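Local coordinates for TetR transcriptional regulator (Chloroflexus aurantiacus, PDB 3QBM), which probably binds DNA as a dimeric transcriptional regulator of the TetR family, with a helix-turn-helix domain joined to an all-helical C-terminal domain that carries magnesium, at residues 10-15 with 46-51; 32-35 with 39-42. All coordinates share one frame; numbering follows the deposited sequence. Where two conformers were deposited one is given.

Interaction 1 (10-15 with 46-51)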
loop_
_atom_site.group_PDB
_atom_site.type_symbol
_atom_site.label_atom_id
_atom_site.label_comp_id
_atom_site.label_asym_id
_atom_site.label_seq_id
_atom_site.Cartn_x
_atom_site.Cartn_y
_atom_site.Cartn_z
ATOM N N GLU A 10 24.962 -7.129 12.411
ATOM C CA GLU A 10 23.600 -7.062 12.979
ATOM C C GLU A 10 23.147 -5.625 13.267
ATOM O O GLU A 10 22.027 -5.236 12.921
ATOM C CB GLU A 10 23.483 -7.889 14.270
ATOM C CG GLU A 10 23.451 -9.390 14.015
ATOM C CD GLU A 10 23.667 -10.248 15.265
ATOM O OE1 GLU A 10 24.136 -9.737 16.318
ATOM O OE2 GLU A 10 23.380 -11.464 15.167
ATOM N N ARG A 11 24.005 -4.857 13.925
ATOM C CA ARG A 11 23.718 -3.454 14.227
ATOM C C ARG A 11 23.540 -2.609 12.973
ATOM O O ARG A 11 22.632 -1.790 12.890
ATOM C CB ARG A 11 24.846 -2.831 15.058
ATOM C CG ARG A 11 25.055 -3.382 16.466
ATOM C CD ARG A 11 26.340 -2.775 17.060
ATOM N NE ARG A 11 26.347 -2.725 18.528
ATOM C CZ ARG A 11 26.783 -3.695 19.338
ATOM N NH1 ARG A 11 27.295 -4.831 18.856
ATOM N NH2 ARG A 11 26.711 -3.518 20.656
ATOM N N VAL A 12 24.413 -2.776 11.992
ATOM C CA VAL A 12 24.291 -1.980 10.782
ATOM C C VAL A 12 22.983 -2.312 10.066
ATOM O O VAL A 12 22.248 -1.418 9.702
ATOM C CB VAL A 12 25.498 -2.160 9.839
ATOM C CG1 VAL A 12 25.289 -1.359 8.564
ATOM C CG2 VAL A 12 26.776 -1.713 10.549
ATOM N N VAL A 13 22.707 -3.605 9.882
ATOM C CA VAL A 13 21.510 -4.042 9.182
ATOM C C VAL A 13 20.267 -3.492 9.872
ATOM O O VAL A 13 19.348 -3.019 9.202
ATOM C CB VAL A 13 21.432 -5.594 9.075
ATOM C CG1 VAL A 13 20.057 -6.026 8.759
ATOM C CG2 VAL A 13 22.413 -6.121 8.027
ATOM N N ALA A 14 20.239 -3.529 11.203
ATOM C CA ALA A 14 19.078 -3.023 11.974
ATOM C C ALA A 14 18.892 -1.514 11.757
ATOM O O ALA A 14 17.788 -1.033 11.536
ATOM C CB ALA A 14 19.200 -3.348 13.467
ATOM N N GLN A 15 19.973 -0.764 11.803
ATOM C CA GLN A 15 19.874 0.687 11.564
ATOM C C GLN A 15 19.525 1.029 10.105
ATOM O O GLN A 15 18.768 1.972 9.836
ATOM C CB GLN A 15 21.180 1.374 11.943
ATOM C CG GLN A 15 21.566 1.205 13.427
ATOM C CD GLN A 15 20.568 1.846 14.372
ATOM O OE1 GLN A 15 19.934 2.858 14.054
ATOM N NE2 GLN A 15 20.424 1.249 15.549
ATOM N N ARG A 46 33.294 -2.974 4.940
ATOM C CA ARG A 46 34.073 -4.112 5.394
ATOM C C ARG A 46 33.086 -5.309 5.528
ATOM O O ARG A 46 33.420 -6.459 5.211
ATOM C CB ARG A 46 34.723 -3.755 6.738
ATOM C CG ARG A 46 35.247 -4.906 7.608
ATOM C CD ARG A 46 36.433 -5.634 7.006
ATOM N NE ARG A 46 37.270 -6.398 7.950
ATOM C CZ ARG A 46 36.881 -6.993 9.090
ATOM N NH1 ARG A 46 35.618 -6.994 9.523
ATOM N NH2 ARG A 46 37.792 -7.632 9.816
ATOM N N HIS A 47 31.861 -5.016 5.953
ATOM C CA HIS A 47 30.861 -6.063 6.221
ATOM C C HIS A 47 29.897 -6.343 5.086
ATOM O O HIS A 47 29.291 -7.414 5.057
ATOM C CB HIS A 47 30.096 -5.717 7.496
ATOM C CG HIS A 47 30.985 -5.666 8.695
ATOM N ND1 HIS A 47 31.550 -6.800 9.247
ATOM C CD2 HIS A 47 31.489 -4.618 9.388
ATOM C CE1 HIS A 47 32.341 -6.452 10.247
ATOM N NE2 HIS A 47 32.328 -5.133 10.349
ATOM N N PHE A 48 29.741 -5.381 4.166
ATOM C CA PHE A 48 28.817 -5.519 3.030
ATOM C C PHE A 48 29.575 -5.113 1.799
ATOM O O PHE A 48 30.394 -4.203 1.833
ATOM C CB PHE A 48 27.561 -4.660 3.219
ATOM C CG PHE A 48 26.821 -4.982 4.481
ATOM C CD1 PHE A 48 25.938 -6.044 4.519
ATOM C CD2 PHE A 48 27.085 -4.297 5.651
ATOM C CE1 PHE A 48 25.297 -6.393 5.688
ATOM C CE2 PHE A 48 26.450 -4.636 6.826
ATOM C CZ PHE A 48 25.537 -5.683 6.846
ATOM N N GLU A 49 29.345 -5.820 0.716
ATOM C CA GLU A 49 30.060 -5.520 -0.477
ATOM C C GLU A 49 29.533 -4.279 -1.178
ATOM O O GLU A 49 30.257 -3.639 -1.921
ATOM C CB GLU A 49 30.097 -6.736 -1.380
ATOM C CG GLU A 49 31.311 -7.618 -1.014
ATOM C CD GLU A 49 31.302 -8.972 -1.696
ATOM O OE1 GLU A 49 30.235 -9.354 -2.249
ATOM O OE2 GLU A 49 32.361 -9.651 -1.661
ATOM N N SER A 50 28.279 -3.930 -0.911
ATOM C CA SER A 50 27.651 -2.807 -1.590
ATOM C C SER A 50 26.411 -2.355 -0.829
ATOM O O SER A 50 25.916 -3.043 0.052
ATOM C CB SER A 50 27.235 -3.223 -3.003
ATOM O OG SER A 50 26.156 -4.147 -2.942
ATOM N N LYS A 51 25.901 -1.196 -1.215
ATOM C CA LYS A 51 24.624 -0.707 -0.688
ATOM C C LYS A 51 23.485 -1.686 -1.014
ATOM O O LYS A 51 22.563 -1.902 -0.193
ATOM C CB LYS A 51 24.315 0.676 -1.286
ATOM C CG LYS A 51 23.165 1.361 -0.586
ATOM C CD LYS A 51 22.745 2.600 -1.259
ATOM C CE LYS A 51 21.391 3.064 -0.705
ATOM N NZ LYS A 51 20.912 4.184 -1.505
#
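The phenyl ring of Phe48 meets Val12 and Val13 obliquely, so that neither valine lies squarely over a face or squarely at an edge. Both touch the outer end of the ring. Val13 comes nearer, its CG2 methyl 3.4 Å from Phe48 CZ with Phe48 CE1 close by, the two side chains crossing at about a right angle. Val12 takes the neighbouring corner: its CG1 lies 3.9 Å from Phe48 CE2, and the two side chains run past each other in opposite directions. In Val13 the branch that touches, CG2, stands anti to the carbonyl carbon, whereas in Val12 it is CG1, anti to the backbone N (chi1 177°); consecutive helix residues thus offer different branches to one ring. No hydrogen bond joins the segments; the contact is apolar and buried, which suits branched aliphatics and an aromatic. In the three-helix DNA-binding domain of the TetR family this fastens helix 2-23 to the loop that follows helix 41-45, probably the recognition helix as in other TetR-family proteins. Replacing Phe48 by an alanine would remove the ring and is likely to open a gap beside Val12 and Val13, leaving the loop less firmly held against helix 2-23. Val13 also packs on Ala57 and Tyr61 of helix 51-74, and Phe48 on Gln53 of that helix and on Arg9 of helix 2-23.

Interaction 2 (32-35 with 39-42)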
loop_
_atom_site.group_PDB
_atom_site.type_symbol
_atom_site.label_atom_id
_atom_site.label_comp_id
_atom_site.label_asym_id
_atom_site.label_seq_id
_atom_site.Cartn_x
_atom_site.Cartn_y
_atom_site.Cartn_z
ATOM N N ASP A 32 23.686 8.734 5.581
ATOM C CA ASP A 32 22.627 8.587 6.620
ATOM C C ASP A 32 22.887 7.312 7.428
ATOM O O ASP A 32 22.787 7.322 8.631
ATOM C CB ASP A 32 21.204 8.522 5.985
ATOM C CG ASP A 32 20.863 9.774 5.158
ATOM O OD1 ASP A 32 21.052 10.876 5.694
ATOM O OD2 ASP A 32 20.428 9.679 3.985
ATOM N N ILE A 33 23.218 6.213 6.751
ATOM C CA ILE A 33 23.545 4.970 7.419
ATOM C C ILE A 33 24.775 5.188 8.320
ATOM O O ILE A 33 24.795 4.730 9.436
ATOM C CB ILE A 33 23.751 3.821 6.380
ATOM C CG1 ILE A 33 22.458 3.590 5.567
ATOM C CG2 ILE A 33 24.152 2.529 7.061
ATOM C CD1 ILE A 33 22.673 2.768 4.300
HETATM N N MSE A 34 25.784 5.902 7.831
HETATM C CA MSE A 34 26.984 6.264 8.643
HETATM C C MSE A 34 26.565 6.976 9.946
HETATM O O MSE A 34 26.916 6.533 11.038
HETATM C CB MSE A 34 27.964 7.148 7.830
HETATM C CG MSE A 34 28.675 6.392 6.688
HETATM SE SE MSE A 34 29.467 7.557 5.377
HETATM C CE MSE A 34 30.474 8.641 6.651
ATOM N N ALA A 35 25.774 8.040 9.815
ATOM C CA ALA A 35 25.291 8.808 10.983
ATOM C C ALA A 35 24.551 7.945 12.005
ATOM O O ALA A 35 24.792 8.071 13.193
ATOM C CB ALA A 35 24.378 9.973 10.526
ATOM N N LEU A 39 29.386 4.763 12.158
ATOM C CA LEU A 39 30.522 4.147 11.483
ATOM C C LEU A 39 30.948 4.915 10.246
ATOM O O LEU A 39 30.168 5.617 9.638
ATOM C CB LEU A 39 30.192 2.703 11.083
ATOM C CG LEU A 39 30.015 1.589 12.115
ATOM C CD1 LEU A 39 29.576 0.330 11.407
ATOM C CD2 LEU A 39 31.300 1.299 12.930
ATOM N N GLU A 40 32.220 4.789 9.901
ATOM C CA GLU A 40 32.739 5.383 8.681
ATOM C C GLU A 40 32.293 4.486 7.524
ATOM O O GLU A 40 31.942 3.320 7.730
ATOM C CB GLU A 40 34.269 5.468 8.719
ATOM C CG GLU A 40 34.875 6.193 9.947
ATOM C CD GLU A 40 34.493 7.668 10.052
ATOM O OE1 GLU A 40 33.534 8.105 9.369
ATOM O OE2 GLU A 40 35.156 8.389 10.841
ATOM N N LYS A 41 32.321 5.014 6.300
ATOM C CA LYS A 41 31.892 4.253 5.138
ATOM C C LYS A 41 32.620 2.920 5.056
ATOM O O LYS A 41 31.981 1.887 4.866
ATOM C CB LYS A 41 32.126 5.080 3.860
ATOM C CG LYS A 41 31.657 4.397 2.606
ATOM C CD LYS A 41 32.208 5.091 1.363
ATOM C CE LYS A 41 31.366 6.213 0.842
ATOM N NZ LYS A 41 31.977 6.721 -0.423
ATOM N N GLY A 42 33.937 2.942 5.266
ATOM C CA GLY A 42 34.782 1.750 5.197
ATOM C C GLY A 42 34.463 0.699 6.256
ATOM O O GLY A 42 34.740 -0.498 6.076
#
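Met34, a selenomethionine in this crystal, alone carries the 32-35 side of the contact with Leu39, Glu40 and Lys41. The polar part is a single backbone hydrogen bond: Leu39 N donates to Met34 O over 3.2 Å, but the N-H...O angle of 133° makes it weak. Thr37 OG1 bonds to the same two atoms, Met34 O and Leu39 N, and helps to bind the turn after helix 30-37. The rest is van der Waals packing of a long, flexible side chain on backbone. Met34 CB lies 3.2 Å from Leu39 O and CG is 3.4 Å from that oxygen, so the root of the side chain rests on the carbonyl. Further out, Met34 SE sits 3.9 Å from Lys41 CB, at the start of helix 41-45. A bend at chi3 (52°) turns the terminal methyl back, so that CE too stays near the backbone N of Lys41. Glu40 occupies the N-cap position of helix 41-45; its side chain was modelled in two positions, so its part in the contact is uncertain. Lys41 gives only the base of its chain, and its end leads away. The two helices and their turn form the helix-turn-helix, in which helix 41-45 would probably be the one that reads DNA. Because unbranched Met34 can follow the backbone of the turn, and one bent bond supplies the only hydrogen bond between the segments, their fit probably owes more to packing than to directed polar bonds.

Interaction 2 is nested along the chain within the loop that interaction 1 closes, and their centres lie about 10 Å apart. They meet directly where Val12 CG2 packs 3.6 Å from Leu39 CD1. Val12 thus turns one methyl to Phe48 and the other to the turn of the helix-turn-helix, joining the two contacts through helix 2-23. Interaction 2 sets helix 30-37 against the start of helix 41-45 at the surface, whereas interaction 1 buries Phe48 of the loop after helix 41-45 against helix 2-23. The two contacts lie at the start of helix 41-45 and just beyond its end, and so probably help to position this likely DNA-reading helix, away from the magnesium site at Ile111 and Asp114.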